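PDB 4F7A: SusD/RagB family nutrient-binding outer membrane lipoprotein from Bacteroides vulgatus, which probably binds glycans, perhaps mucin O-glycans, at the outer membrane as a SusD-like lipoprotein with a TPR-like helical fold. Local coordinates for residues A223-E228 and I349-N353; W44-F49 and N87-N91; K398-I404 and P448-Q454; N186-C190 and D238-S244. All coordinates share one frame; numbering follows the deposited sequence. Where two conformers were deposited one is given.

Interaction 1 (A223-E228 and I349-N353); sequences AQKALE and INPKN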
# COMPACT_ATOMS: atom_id res chain seq x y z
N ALA A 223 -19.08 -0.59 2.51
CA ALA A 223 -18.86 -2.06 2.46
C ALA A 223 -20.08 -2.75 1.88
O ALA A 223 -19.95 -3.72 1.13
CB ALA A 223 -18.52 -2.64 3.83
N GLN A 224 -21.28 -2.24 2.19
CA GLN A 224 -22.48 -2.87 1.66
C GLN A 224 -22.56 -2.76 0.15
O GLN A 224 -22.88 -3.73 -0.53
CB GLN A 224 -23.74 -2.28 2.28
CG GLN A 224 -25.03 -2.83 1.69
CD GLN A 224 -26.21 -2.44 2.52
OE1 GLN A 224 -26.41 -1.27 2.82
NE2 GLN A 224 -27.01 -3.43 2.92
N LYS A 225 -22.25 -1.57 -0.36
CA LYS A 225 -22.16 -1.34 -1.79
C LYS A 225 -21.11 -2.21 -2.48
O LYS A 225 -21.39 -2.80 -3.54
CB LYS A 225 -21.91 0.15 -2.09
CG LYS A 225 -23.12 1.04 -1.80
CD LYS A 225 -23.00 2.46 -2.44
CE LYS A 225 -21.78 3.18 -2.01
NZ LYS A 225 -21.74 4.64 -2.41
N ALA A 226 -19.92 -2.28 -1.88
CA ALA A 226 -18.82 -3.08 -2.40
C ALA A 226 -19.17 -4.55 -2.54
O ALA A 226 -18.93 -5.15 -3.59
CB ALA A 226 -17.58 -2.92 -1.51
N LEU A 227 -19.80 -5.11 -1.52
CA LEU A 227 -20.04 -6.54 -1.46
C LEU A 227 -21.41 -6.98 -2.00
O LEU A 227 -21.64 -8.17 -2.14
CB LEU A 227 -19.78 -7.06 -0.05
CG LEU A 227 -18.31 -7.05 0.35
CD1 LEU A 227 -18.13 -7.23 1.88
CD2 LEU A 227 -17.56 -8.16 -0.46
N GLU A 228 -22.30 -6.03 -2.33
CA GLU A 228 -23.56 -6.38 -2.99
C GLU A 228 -23.56 -6.06 -4.47
O GLU A 228 -24.44 -6.49 -5.18
CB GLU A 228 -24.73 -5.68 -2.31
CG GLU A 228 -24.97 -6.20 -0.91
CD GLU A 228 -26.28 -5.74 -0.32
OE1 GLU A 228 -26.68 -4.57 -0.58
OE2 GLU A 228 -26.88 -6.55 0.42
N ILE A 349 -20.41 -5.89 9.57
CA ILE A 349 -20.82 -5.02 8.48
C ILE A 349 -20.56 -5.66 7.12
O ILE A 349 -20.46 -4.96 6.11
CB ILE A 349 -20.18 -3.60 8.61
CG1 ILE A 349 -18.65 -3.64 8.56
CG2 ILE A 349 -20.64 -2.94 9.92
CD1 ILE A 349 -17.98 -2.24 8.79
N ASN A 350 -20.49 -6.99 7.09
CA ASN A 350 -20.42 -7.72 5.83
C ASN A 350 -21.83 -8.16 5.47
O ASN A 350 -22.43 -8.93 6.21
CB ASN A 350 -19.50 -8.94 5.99
CG ASN A 350 -19.21 -9.64 4.69
OD1 ASN A 350 -19.98 -9.54 3.74
ND2 ASN A 350 -18.09 -10.37 4.65
N PRO A 351 -22.36 -7.70 4.33
CA PRO A 351 -23.73 -8.12 3.97
C PRO A 351 -23.83 -9.57 3.51
O PRO A 351 -24.94 -10.08 3.38
CB PRO A 351 -24.08 -7.18 2.82
CG PRO A 351 -22.75 -6.96 2.11
CD PRO A 351 -21.75 -6.86 3.28
N LYS A 352 -22.70 -10.23 3.24
CA LYS A 352 -22.73 -11.62 2.79
C LYS A 352 -22.83 -12.55 3.99
O LYS A 352 -22.39 -12.20 5.08
CB LYS A 352 -21.46 -11.96 2.03
CG LYS A 352 -21.28 -11.17 0.74
CD LYS A 352 -20.02 -11.59 0.02
CE LYS A 352 -19.94 -11.01 -1.38
NZ LYS A 352 -20.89 -11.67 -2.33
N ASN A 353 -23.33 -13.74 3.75
CA ASN A 353 -23.45 -14.76 4.78
C ASN A 353 -22.15 -15.54 4.91
O ASN A 353 -22.05 -16.69 4.46
CB ASN A 353 -24.61 -15.71 4.44
CG ASN A 353 -25.96 -14.99 4.27
OD1 ASN A 353 -26.22 -13.98 4.92
ND2 ASN A 353 -26.84 -15.53 3.40
O HOH W 1 -23.56 -10.31 -1.85
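Leu227 packs against Pro351 where the last turn of helix 216-228 meets the loop between helices 334-346 and 356-371, a helix-to-loop contact in the TPR-like fold expected of SusD homologs. Asn350 gives that loop its shape: its OD1 accepts from Lys352 N at 2.9 Å, the Asx turn that sets Pro351 between two residues that also meet the helix. The N-H comes from above the carbonyl plane, 38° out of it, and not along a lone pair.

The leucine can be followed outward. Its CB meets Pro351 CG at 3.7 Å, with CD slightly farther. A chi1 of -70° swings CG away from the carbonyl carbon, towards the loop residues. Of the two methyls, CD1 ends 3.5 Å from Asn350 OD1, an apolar neighbour to the oxygen engaged in the turn, while CD2 lies 3.8 Å from Lys352 CE. In both cases the side chains run nearly perpendicular to each other.

On the solvent side, the extended Glu228 crosses Pro351 obliquely, its CG against the ring and its carboxylate OE2 3.7 Å from Pro351 CB. Deeper in, Ala223 CB approaches Ile349 O, and both residues also touch Met209 of helix 193-210. Arg341 of helix 334-346 backs Leu227 and Lys352.

Direct polar bonding between the segments is absent; a water supplies the link. Lys352 folds back at its last torsion (chi4 -73°), and the water accepts from its NZ at 3.0 Å while donating to Leu227 O at 2.9 Å.

Interaction 2 (W44-F49 and N87-N91); sequences WPWQTF and NYTYN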
# COMPACT_ATOMS: atom_id res chain seq x y z
N TRP A 44 15.31 5.54 -9.77
CA TRP A 44 15.74 6.50 -8.75
C TRP A 44 14.58 7.38 -8.19
O TRP A 44 14.56 7.64 -6.98
CB TRP A 44 16.99 7.31 -9.17
CG TRP A 44 16.75 8.31 -10.27
CD1 TRP A 44 16.97 8.14 -11.61
CD2 TRP A 44 16.22 9.63 -10.11
NE1 TRP A 44 16.61 9.28 -12.30
CE2 TRP A 44 16.15 10.21 -11.40
CE3 TRP A 44 15.80 10.38 -9.00
CZ2 TRP A 44 15.66 11.50 -11.62
CZ3 TRP A 44 15.33 11.68 -9.22
CH2 TRP A 44 15.26 12.22 -10.52
N PRO A 45 13.58 7.75 -9.02
CA PRO A 45 12.44 8.46 -8.39
C PRO A 45 11.61 7.60 -7.46
O PRO A 45 11.28 8.02 -6.35
CB PRO A 45 11.61 8.93 -9.59
CG PRO A 45 12.63 9.04 -10.68
CD PRO A 45 13.47 7.81 -10.48
N TRP A 46 11.34 6.36 -7.88
CA TRP A 46 10.57 5.44 -7.05
C TRP A 46 11.26 5.19 -5.71
O TRP A 46 10.58 5.00 -4.70
CB TRP A 46 10.31 4.13 -7.79
CG TRP A 46 9.52 3.17 -6.98
CD1 TRP A 46 8.16 3.15 -6.85
CD2 TRP A 46 10.02 2.14 -6.13
NE1 TRP A 46 7.78 2.16 -6.01
CE2 TRP A 46 8.90 1.51 -5.54
CE3 TRP A 46 11.29 1.64 -5.85
CZ2 TRP A 46 9.02 0.43 -4.65
CZ3 TRP A 46 11.41 0.54 -4.97
CH2 TRP A 46 10.28 -0.02 -4.37
N GLN A 47 12.59 5.20 -5.70
CA GLN A 47 13.32 4.89 -4.48
C GLN A 47 12.93 5.84 -3.35
O GLN A 47 12.75 5.39 -2.22
CB GLN A 47 14.83 4.89 -4.70
CG GLN A 47 15.62 4.51 -3.41
CD GLN A 47 17.13 4.66 -3.59
OE1 GLN A 47 17.59 5.57 -4.27
NE2 GLN A 47 17.90 3.78 -2.94
N THR A 48 12.77 7.13 -3.65
CA THR A 48 12.29 8.11 -2.63
C THR A 48 10.77 8.25 -2.55
O THR A 48 10.23 8.61 -1.50
CB THR A 48 12.94 9.51 -2.82
OG1 THR A 48 12.47 10.11 -4.03
CG2 THR A 48 14.48 9.41 -2.86
N PHE A 49 10.07 7.99 -3.65
CA PHE A 49 8.59 7.94 -3.68
C PHE A 49 8.09 7.01 -2.57
O PHE A 49 7.30 7.41 -1.71
CB PHE A 49 8.12 7.43 -5.06
CG PHE A 49 6.63 7.60 -5.35
CD1 PHE A 49 5.69 6.77 -4.79
CD2 PHE A 49 6.19 8.55 -6.26
CE1 PHE A 49 4.33 6.92 -5.09
CE2 PHE A 49 4.86 8.70 -6.57
CZ PHE A 49 3.92 7.90 -5.98
N ASN A 87 5.25 15.06 -4.76
CA ASN A 87 5.83 15.83 -5.86
C ASN A 87 5.66 15.12 -7.22
O ASN A 87 5.21 15.72 -8.21
CB ASN A 87 7.31 16.11 -5.61
CG ASN A 87 7.57 17.05 -4.44
OD1 ASN A 87 6.66 17.74 -3.96
ND2 ASN A 87 8.83 17.09 -3.96
N TYR A 88 6.02 13.85 -7.25
CA TYR A 88 5.97 13.08 -8.49
C TYR A 88 4.54 12.88 -8.96
O TYR A 88 4.26 12.95 -10.15
CB TYR A 88 6.73 11.76 -8.35
CG TYR A 88 8.23 11.95 -8.18
CD1 TYR A 88 8.93 12.86 -8.96
CD2 TYR A 88 8.95 11.23 -7.23
CE1 TYR A 88 10.31 13.06 -8.80
CE2 TYR A 88 10.34 11.39 -7.08
CZ TYR A 88 11.01 12.32 -7.86
OH TYR A 88 12.37 12.51 -7.71
N THR A 89 3.63 12.62 -8.03
CA THR A 89 2.26 12.38 -8.38
C THR A 89 1.60 13.66 -8.91
O THR A 89 0.96 13.62 -9.96
CB THR A 89 1.46 11.80 -7.20
OG1 THR A 89 2.06 10.56 -6.77
CG2 THR A 89 0.04 11.53 -7.63
N TYR A 90 1.79 14.78 -8.24
CA TYR A 90 1.20 16.04 -8.70
C TYR A 90 1.91 16.62 -9.92
O TYR A 90 1.26 17.24 -10.76
CB TYR A 90 1.14 17.07 -7.58
CG TYR A 90 -0.02 16.81 -6.64
CD1 TYR A 90 -1.34 17.04 -7.06
CD2 TYR A 90 0.19 16.32 -5.37
CE1 TYR A 90 -2.41 16.81 -6.19
CE2 TYR A 90 -0.86 16.09 -4.50
CZ TYR A 90 -2.16 16.32 -4.92
OH TYR A 90 -3.19 16.09 -4.04
N ASN A 91 3.21 16.39 -10.06
CA ASN A 91 3.91 16.89 -11.24
C ASN A 91 3.55 16.13 -12.50
O ASN A 91 3.39 16.75 -13.55
CB ASN A 91 5.43 16.87 -11.03
CG ASN A 91 5.90 18.02 -10.16
OD1 ASN A 91 5.19 19.01 -10.01
ND2 ASN A 91 7.07 17.89 -9.56
O HOH W 2 14.08 10.88 -6.02
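Tyr88 of helix 84-104 reaches across to helix 44-51 and fits as a knob into a hole formed by Trp44, Pro45, Thr48 and Phe49. The short helical segments have axes 11.3 Å apart at closest approach, with directions 119° apart, a spacing that the Tyr88 ring bridges.

The apolar contacts differ in how they use the tyrosine ring. Pro45 CB sits over one face, 4.1 Å from the centroid and 25° off the normal, a CH-pi contact. Phe49 comes to its edge instead: the two side chains slide past each other in opposite directions, and Phe49 CD2 lies 3.9 Å from Tyr88 CB, which is in the plane of the phenylalanine ring. A chi1 of -168° turns the Phe49 ring away from its own backbone N, and it also extends to Thr89, whose OG1 is near the ring plane, 3.3 Å from CZ; that hydroxyl is hydrogen-bonded to Ala85 O.

Polar linkage runs through one water at the edge of the tyrosine ring. It is 2.9 Å from Tyr88 OH and 2.7 Å from Thr48 OG1, and a weak bond joins it to Trp44 O. Thr48 OG1 is also hydrogen-bonded to Ser84 OG. Beside this water, Trp44 CZ3 approaches Tyr88 OH at 3.4 Å.

An alanine at Tyr88 would remove the knob, which is likely to open a gap beside Pro45 and Phe49 and to cost the water its phenolic partner. Phe34 and Trp38 also meet the tyrosine ring, making this an aromatic-rich example of knob-into-hole packing between helices.

Interaction 3 (K398-I404 and P448-Q454); sequences KDMKALI and PKLFKVQ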
# COMPACT_ATOMS: atom_id res chain seq x y z
N LYS A 398 20.60 -3.46 18.99
CA LYS A 398 20.22 -4.25 20.17
C LYS A 398 19.27 -5.36 19.78
O LYS A 398 18.58 -5.28 18.76
CB LYS A 398 19.57 -3.36 21.25
CG LYS A 398 20.59 -2.72 22.22
CD LYS A 398 20.99 -1.33 21.80
CE LYS A 398 22.38 -0.96 22.34
NZ LYS A 398 22.84 0.34 21.76
N ASP A 399 19.23 -6.39 20.62
CA ASP A 399 18.26 -7.44 20.52
C ASP A 399 16.86 -6.87 20.82
O ASP A 399 16.72 -5.88 21.53
CB ASP A 399 18.56 -8.56 21.54
CG ASP A 399 19.91 -9.22 21.33
OD1 ASP A 399 20.53 -9.04 20.25
OD2 ASP A 399 20.37 -9.92 22.25
N MSE A 400 15.83 -7.51 20.29
CA MSE A 400 14.46 -7.08 20.59
C MSE A 400 13.56 -8.31 20.73
O MSE A 400 13.49 -9.18 19.83
CB MSE A 400 13.90 -6.15 19.49
CG MSE A 400 14.73 -4.91 19.21
SE MSE A 400 13.95 -3.80 17.83
CE MSE A 400 14.15 -5.02 16.30
N LYS A 401 12.83 -8.36 21.85
CA LYS A 401 11.86 -9.40 22.08
C LYS A 401 10.69 -9.26 21.09
O LYS A 401 10.20 -8.14 20.84
CB LYS A 401 11.34 -9.29 23.52
CG LYS A 401 10.49 -10.45 23.97
CD LYS A 401 11.38 -11.64 24.31
CE LYS A 401 10.59 -12.87 24.71
NZ LYS A 401 9.89 -13.49 23.53
N ALA A 402 10.24 -10.38 20.53
CA ALA A 402 9.12 -10.35 19.56
C ALA A 402 7.91 -9.70 20.19
O ALA A 402 7.46 -10.08 21.29
CB ALA A 402 8.74 -11.75 19.07
N LEU A 403 7.38 -8.70 19.51
CA LEU A 403 6.17 -8.05 19.99
C LEU A 403 4.90 -8.82 19.61
O LEU A 403 3.88 -8.70 20.29
CB LEU A 403 6.06 -6.65 19.43
CG LEU A 403 7.18 -5.66 19.76
CD1 LEU A 403 6.76 -4.29 19.22
CD2 LEU A 403 7.47 -5.60 21.28
N ILE A 404 4.96 -9.58 18.53
CA ILE A 404 3.80 -10.34 18.04
C ILE A 404 3.81 -11.72 18.67
O ILE A 404 4.80 -12.44 18.54
CB ILE A 404 3.81 -10.45 16.50
CG1 ILE A 404 3.91 -9.05 15.85
CG2 ILE A 404 2.55 -11.17 16.05
CD1 ILE A 404 4.39 -9.01 14.34
N PRO A 448 0.43 -5.23 11.77
CA PRO A 448 1.06 -6.06 12.79
C PRO A 448 1.85 -5.21 13.76
O PRO A 448 2.09 -4.01 13.48
CB PRO A 448 2.00 -6.95 11.99
CG PRO A 448 2.38 -6.10 10.81
CD PRO A 448 1.13 -5.31 10.49
N LYS A 449 2.25 -5.82 14.89
CA LYS A 449 3.02 -5.11 15.93
C LYS A 449 4.49 -5.03 15.55
O LYS A 449 5.33 -5.84 15.99
CB LYS A 449 2.82 -5.83 17.27
CG LYS A 449 1.41 -5.81 17.74
CD LYS A 449 1.34 -6.36 19.20
CE LYS A 449 -0.08 -6.56 19.67
NZ LYS A 449 -0.05 -7.13 21.02
N LEU A 450 4.78 -4.06 14.70
CA LEU A 450 6.12 -3.78 14.25
C LEU A 450 7.07 -3.45 15.41
O LEU A 450 6.69 -2.75 16.36
CB LEU A 450 6.11 -2.57 13.28
CG LEU A 450 5.30 -2.64 11.97
CD1 LEU A 450 5.50 -1.34 11.15
CD2 LEU A 450 5.65 -3.85 11.12
N PHE A 451 8.30 -3.95 15.32
CA PHE A 451 9.35 -3.52 16.21
C PHE A 451 9.49 -2.01 16.14
O PHE A 451 9.47 -1.43 15.05
CB PHE A 451 10.71 -4.14 15.81
CG PHE A 451 10.82 -5.60 16.10
CD1 PHE A 451 10.76 -6.08 17.40
CD2 PHE A 451 11.05 -6.50 15.07
CE1 PHE A 451 10.89 -7.40 17.68
CE2 PHE A 451 11.17 -7.85 15.33
CZ PHE A 451 11.10 -8.31 16.64
N LYS A 452 9.67 -1.39 17.31
CA LYS A 452 9.90 0.07 17.41
C LYS A 452 11.33 0.47 17.06
O LYS A 452 12.24 -0.31 17.22
CB LYS A 452 9.63 0.57 18.82
CG LYS A 452 8.38 0.01 19.53
CD LYS A 452 7.08 0.27 18.82
CE LYS A 452 5.88 -0.13 19.70
NZ LYS A 452 4.56 0.14 19.07
N VAL A 453 11.51 1.72 16.62
CA VAL A 453 12.83 2.21 16.29
C VAL A 453 13.74 2.13 17.51
O VAL A 453 13.30 2.34 18.63
CB VAL A 453 12.82 3.67 15.70
CG1 VAL A 453 12.01 3.70 14.41
CG2 VAL A 453 12.34 4.71 16.73
N GLN A 454 15.00 1.77 17.31
CA GLN A 454 15.93 1.64 18.44
C GLN A 454 16.40 3.01 18.90
O GLN A 454 16.60 3.22 20.11
CB GLN A 454 17.12 0.77 18.03
CG GLN A 454 16.68 -0.60 17.50
CD GLN A 454 17.68 -1.68 17.77
OE1 GLN A 454 18.85 -1.40 18.07
NE2 GLN A 454 17.25 -2.93 17.65
O HOH W 3 7.58 -7.18 16.42
O HOH W 4 3.01 -6.86 22.13
O HOH W 5 1.61 -9.31 21.58
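Lys398 pairs through its backbone with the Gln454 carboxamide, two hydrogen bonds fixing the rotation of that amide. Lys398 N donates to Gln454 OE1 (2.9 Å), in the carbonyl plane on a lone pair, and Gln454 NE2 returns a bond of 2.9 Å to Lys398 O, tilted 29° from that carbonyl's plane.

Next, selenomethionine Met400 bends at its last torsion, which carries CE over one face of Phe451, 3.7 Å from the centroid and 25° off the normal. SE lies obliquely, 4.6 Å from the centroid, completing a Met-aromatic contact. Lys401 O approaches the ring's edge at CE1.

These segments are irregular loops running nearly antiparallel, 166° apart, the first leading towards helix 416-431 and the second following helix 435-445; Ser269 of helix 265-273 also touches Phe451.

At Leu403, CD1 meets Leu450 O while CB lies against Lys449, the centre of an inverse gamma turn. Two waters connect Leu403 O with Lys449 NZ; another, donating to Lys449 O and weakly bonded to Leu403 N, sits over the centre of Phe451's opposite face. Ile404 finally sets CG1 3.7 Å from Lys449 CB and CD1 3.9 Å from CB of Pro448, a residue preceded by a cis peptide bond.

Interaction 4 (N186-C190 and D238-S244); sequences NMCNC and DENIQIS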
# COMPACT_ATOMS: atom_id res chain seq x y z
N ASN A 186 -5.50 -1.82 -21.01
CA ASN A 186 -5.24 -2.76 -19.92
C ASN A 186 -3.75 -2.89 -19.58
O ASN A 186 -3.04 -3.70 -20.16
CB ASN A 186 -5.78 -4.14 -20.28
CG ASN A 186 -5.66 -5.13 -19.12
OD1 ASN A 186 -5.39 -4.71 -17.99
ND2 ASN A 186 -5.85 -6.42 -19.40
N MSE A 187 -3.28 -2.11 -18.61
CA MSE A 187 -1.99 -2.40 -17.97
C MSE A 187 -2.13 -2.81 -16.51
O MSE A 187 -1.13 -2.82 -15.81
CB MSE A 187 -1.07 -1.17 -18.03
CG MSE A 187 -0.58 -0.85 -19.40
SE MSE A 187 0.53 0.75 -19.30
CE MSE A 187 1.80 0.26 -17.93
N CYS A 188 -3.33 -3.14 -16.05
CA CYS A 188 -3.53 -3.45 -14.63
C CYS A 188 -4.24 -4.78 -14.39
O CYS A 188 -4.71 -5.04 -13.28
CB CYS A 188 -4.27 -2.32 -13.91
SG CYS A 188 -5.90 -2.02 -14.60
N ASN A 189 -4.27 -5.64 -15.41
CA ASN A 189 -4.91 -6.97 -15.35
C ASN A 189 -6.44 -6.85 -15.23
O ASN A 189 -7.08 -7.61 -14.48
CB ASN A 189 -4.30 -7.85 -14.25
CG ASN A 189 -4.70 -9.34 -14.36
OD1 ASN A 189 -4.94 -9.85 -15.46
ND2 ASN A 189 -4.76 -10.03 -13.23
N CYS A 190 -7.00 -5.89 -15.98
CA CYS A 190 -8.45 -5.74 -16.15
C CYS A 190 -8.78 -5.79 -17.65
O CYS A 190 -8.77 -4.77 -18.35
CB CYS A 190 -8.96 -4.44 -15.52
SG CYS A 190 -8.87 -4.44 -13.74
N ASP A 238 -5.48 -14.96 -9.92
CA ASP A 238 -5.32 -14.73 -11.35
C ASP A 238 -5.89 -13.37 -11.76
O ASP A 238 -5.55 -12.86 -12.81
CB ASP A 238 -5.96 -15.86 -12.15
CG ASP A 238 -5.25 -17.19 -11.98
OD1 ASP A 238 -4.03 -17.19 -11.69
OD2 ASP A 238 -5.91 -18.23 -12.12
N GLU A 239 -6.73 -12.77 -10.91
CA GLU A 239 -7.36 -11.47 -11.20
C GLU A 239 -6.76 -10.32 -10.37
O GLU A 239 -7.33 -9.23 -10.29
CB GLU A 239 -8.88 -11.57 -11.01
CG GLU A 239 -9.52 -12.60 -11.96
CD GLU A 239 -11.03 -12.49 -12.11
OE1 GLU A 239 -11.71 -11.90 -11.25
OE2 GLU A 239 -11.55 -13.06 -13.09
N ASN A 240 -5.61 -10.55 -9.76
CA ASN A 240 -4.99 -9.52 -8.91
C ASN A 240 -4.72 -8.27 -9.78
O ASN A 240 -4.33 -8.39 -10.93
CB ASN A 240 -3.65 -10.03 -8.36
CG ASN A 240 -3.82 -10.95 -7.19
OD1 ASN A 240 -4.94 -11.20 -6.73
ND2 ASN A 240 -2.69 -11.50 -6.70
N ILE A 241 -4.96 -7.09 -9.22
CA ILE A 241 -4.61 -5.85 -9.90
C ILE A 241 -3.10 -5.68 -9.74
O ILE A 241 -2.58 -5.63 -8.62
CB ILE A 241 -5.34 -4.63 -9.30
CG1 ILE A 241 -6.87 -4.89 -9.26
CG2 ILE A 241 -4.99 -3.34 -10.08
CD1 ILE A 241 -7.54 -5.33 -10.60
N GLN A 242 -2.42 -5.58 -10.87
CA GLN A 242 -0.97 -5.50 -10.91
C GLN A 242 -0.56 -4.87 -12.22
O GLN A 242 -1.17 -5.11 -13.25
CB GLN A 242 -0.34 -6.88 -10.78
CG GLN A 242 -0.85 -7.93 -11.74
CD GLN A 242 -0.33 -9.31 -11.39
OE1 GLN A 242 0.05 -9.56 -10.26
NE2 GLN A 242 -0.30 -10.20 -12.36
N ILE A 243 0.46 -4.04 -12.16
CA ILE A 243 0.87 -3.21 -13.30
C ILE A 243 1.93 -3.88 -14.16
O ILE A 243 2.97 -4.33 -13.65
CB ILE A 243 1.42 -1.86 -12.85
CG1 ILE A 243 0.37 -1.10 -12.02
CG2 ILE A 243 1.87 -1.02 -14.11
CD1 ILE A 243 -0.97 -0.78 -12.72
N SER A 244 1.68 -3.90 -15.46
CA SER A 244 2.65 -4.40 -16.44
C SER A 244 2.29 -3.99 -17.84
O SER A 244 1.12 -3.69 -18.15
CB SER A 244 2.78 -5.93 -16.37
OG SER A 244 1.59 -6.59 -16.79
O HOH W 6 -0.45 -4.69 -20.39
O HOH W 7 -8.68 -8.11 -12.33
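A single amide nitrogen, Asn189 ND2, serves two main-chain carbonyls across the contact, donating to Asn240 O at 2.9 Å and to Asp238 O at 3.0 Å. Both bonds are nearly straight (167° and 166°), and both acceptors lie close to the amide plane, so its two N-H groups are well aimed and the amide's rotation is fixed. The torsion at CB (chi1 -166°) extends the carboxamide towards the turn before strand 241-243. Were Asn189 a leucine, the carbonyls of Asp238 and Asn240 would probably lose their shared donor and the turn its tie to 186-190.

The backbones add Ser244 N to Met187 O at 3.0 Å and a weak bond from Gln242 N to Cys188 O, with CA-H...O contacts from Ile243 CA to Met187 O and from Ile241 CA to Cys188 O. Asn186 OD1 shapes the opposing loop, accepting from Cys188 N in an Asx turn and from Cys190 N on the opposite face of its plane. Waters join Asn186 O to Ser244 O and Asn189 O to Glu239 O.

Apolar contacts line another side: Cys188 CB is 3.8 Å from Ile243 CD1, and Cys190 SG is 3.5 Å from Ile241 CD1.

Strand 241-243 is thus held by this loop while pairing antiparallel with strand 329-332; Trp196 of helix 193-210 packs on both cysteines, Phe199 on Cys190 and Ile241, and Gln29 of helix 15-30 touches Cys188.

The four contacts are separate, none touching another. Interactions 2 and 4 come nearest, about 10 Å between closest atoms and 22 Å between centres. Interactions 1 and 4 are about 13 Å apart at their nearest atoms, and their segments alternate along the chain: helix 216-228 of the first leads on to strand 241-243 of the second, and helix 193-210 packs against both. Interaction 3 is about 16 Å from interaction 2 at the nearest atoms, and its centre is about 35 Å from that of interaction 4, across the chain's centre. A bound sodium ion lies about 9 Å from the Lys452 side chain; none of the four contacts identifies the glycan site.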